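Local atomic coordinates of dual specificity protein phosphatase 12 (Homo sapiens, PDB entry 4KI9), a protein that removes phosphate from phosphotyrosine and from phosphoserine or phosphothreonine residues of proteins, its catalytic domain being the part present here. Residues Thr62-His67 with Val97-Ala102. The protein carries 2 engineered substitutions. Numbering follows the deposited sequence.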
loop_
_atom_site.group_PDB
_atom_site.type_symbol
_atom_site.label_atom_id
_atom_site.label_comp_id
_atom_site.label_asym_id
_atom_site.label_seq_id
_atom_site.Cartn_x
_atom_site.Cartn_y
_atom_site.Cartn_z
ATOM N N THR A 62 -11.451 6.909 5.311
ATOM C CA THR A 62 -10.662 7.125 4.099
ATOM C C THR A 62 -10.894 5.995 3.115
ATOM O O THR A 62 -10.819 4.827 3.481
ATOM C CB THR A 62 -9.154 7.236 4.395
ATOM O OG1 THR A 62 -8.913 8.394 5.204
ATOM C CG2 THR A 62 -8.369 7.362 3.102
ATOM N N ASP A 63 -11.191 6.347 1.867
ATOM C CA ASP A 63 -11.349 5.350 0.819
ATOM C C ASP A 63 -10.005 5.046 0.171
ATOM O O ASP A 63 -9.588 5.735 -0.765
ATOM C CB ASP A 63 -12.353 5.832 -0.235
ATOM C CG ASP A 63 -12.519 4.848 -1.385
ATOM O OD1 ASP A 63 -12.026 3.706 -1.292
ATOM O OD2 ASP A 63 -13.170 5.203 -2.389
ATOM N N LEU A 64 -9.327 4.018 0.674
ATOM C CA LEU A 64 -8.128 3.503 0.029
ATOM C C LEU A 64 -8.494 2.509 -1.064
ATOM O O LEU A 64 -7.782 2.375 -2.075
ATOM C CB LEU A 64 -7.236 2.799 1.046
ATOM C CG LEU A 64 -6.069 3.540 1.692
ATOM C CD1 LEU A 64 -5.128 2.508 2.256
ATOM C CD2 LEU A 64 -5.347 4.438 0.703
ATOM N N LEU A 65 -9.598 1.798 -0.851
ATOM C CA LEU A 65 -10.033 0.722 -1.756
ATOM C C LEU A 65 -10.016 1.124 -3.231
ATOM O O LEU A 65 -9.539 0.369 -4.076
ATOM C CB LEU A 65 -11.436 0.227 -1.365
ATOM C CG LEU A 65 -12.072 -0.855 -2.251
ATOM C CD1 LEU A 65 -11.169 -2.086 -2.352
ATOM C CD2 LEU A 65 -13.431 -1.275 -1.672
ATOM N N SER A 66 -10.527 2.317 -3.528
ATOM C CA SER A 66 -10.655 2.793 -4.898
ATOM C C SER A 66 -9.299 3.014 -5.571
ATOM O O SER A 66 -9.210 3.008 -6.793
ATOM C CB SER A 66 -11.482 4.087 -4.932
ATOM O OG SER A 66 -12.820 3.836 -4.502
ATOM N N HIS A 67 -8.251 3.190 -4.765
ATOM C CA HIS A 67 -6.890 3.433 -5.277
ATOM C C HIS A 67 -5.978 2.206 -5.324
ATOM O O HIS A 67 -4.829 2.301 -5.777
ATOM C CB HIS A 67 -6.207 4.521 -4.440
ATOM C CG HIS A 67 -6.970 5.798 -4.401
ATOM N ND1 HIS A 67 -7.948 6.049 -3.462
ATOM C CD2 HIS A 67 -6.949 6.877 -5.217
ATOM C CE1 HIS A 67 -8.465 7.243 -3.679
ATOM N NE2 HIS A 67 -7.878 7.767 -4.739
ATOM N N VAL A 97 1.073 -0.057 5.285
ATOM C CA VAL A 97 0.785 -1.455 5.581
ATOM C C VAL A 97 -0.392 -2.002 4.763
ATOM O O VAL A 97 -0.316 -3.101 4.223
ATOM C CB VAL A 97 0.521 -1.652 7.101
ATOM C CG1 VAL A 97 -0.053 -3.023 7.375
ATOM C CG2 VAL A 97 1.817 -1.447 7.886
ATOM N N ALA A 98 -1.473 -1.232 4.665
ATOM C CA ALA A 98 -2.609 -1.618 3.822
ATOM C C ALA A 98 -2.212 -1.790 2.344
ATOM O O ALA A 98 -2.614 -2.758 1.679
ATOM C CB ALA A 98 -3.739 -0.603 3.959
ATOM N N ILE A 99 -1.415 -0.860 1.831
ATOM C CA ILE A 99 -0.990 -0.936 0.431
ATOM C C ILE A 99 -0.133 -2.171 0.183
ATOM O O ILE A 99 -0.328 -2.887 -0.799
ATOM C CB ILE A 99 -0.206 0.329 -0.003
ATOM C CG1 ILE A 99 -1.112 1.561 0.026
ATOM C CG2 ILE A 99 0.394 0.160 -1.398
ATOM C CD1 ILE A 99 -2.386 1.428 -0.805
ATOM N N ILE A 100 0.836 -2.414 1.057
ATOM C CA ILE A 100 1.681 -3.602 0.912
ATOM C C ILE A 100 0.837 -4.872 0.945
ATOM O O ILE A 100 1.013 -5.773 0.118
ATOM C CB ILE A 100 2.741 -3.673 2.029
ATOM C CG1 ILE A 100 3.732 -2.526 1.872
ATOM C CG2 ILE A 100 3.484 -5.008 1.979
ATOM C CD1 ILE A 100 4.559 -2.634 0.596
ATOM N N THR A 101 -0.089 -4.930 1.900
ATOM C CA THR A 101 -0.962 -6.089 2.034
ATOM C C THR A 101 -1.750 -6.309 0.743
ATOM O O THR A 101 -1.840 -7.438 0.248
ATOM C CB THR A 101 -1.905 -5.965 3.243
ATOM O OG1 THR A 101 -1.130 -5.737 4.431
ATOM C CG2 THR A 101 -2.733 -7.258 3.429
ATOM N N ALA A 102 -2.281 -5.226 0.174
ATOM C CA ALA A 102 -3.045 -5.337 -1.061
ATOM C C ALA A 102 -2.165 -5.893 -2.178
ATOM O O ALA A 102 -2.599 -6.724 -2.984
ATOM C CB ALA A 102 -3.632 -3.984 -1.456
#
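Beside the packing of Leu64 on Ala98 and Ile99, two flat groups, the His67 ring and the Asp63 carboxylate, sit in the turn that carries Leu64; in this protein-tyrosine-phosphatase fold that turn leads into helix 68-80. The ring meets Asp63 O and Leu64 O at its edge, in plane, with a weak bond from ND1 to Asp63 O (3.2 Å). Asp63 forms an Asx motif: OD1 receives Ser66 N at 3.0 Å from 36° above the carboxylate plane. Arg157 adds a salt bridge to OD2, tying the turn to helix 151-160.

Helix 95-108 follows the phosphate-binding loop, and Leu64 packs near the N-terminal end of this helix, close to the substrate-binding Arg95. With chi1 of Leu64 at -97°, well off a staggered position, and chi2 at -161°, CD1 is carried out to Ala98 CB at 3.8 Å; it reaches Ile99 CD1 at 4.2 Å. Ile99 also touches Leu68, Ala71 and Ile75 of helix 68-80, and Phe132 of helix 130-141 touches Leu64; all three residues of the contact are buried. Within helix 95-108, Val97 O accepts Thr101 N and Thr101 OG1 from opposite faces of its carbonyl plane, the hydroxyl at 2.8 Å.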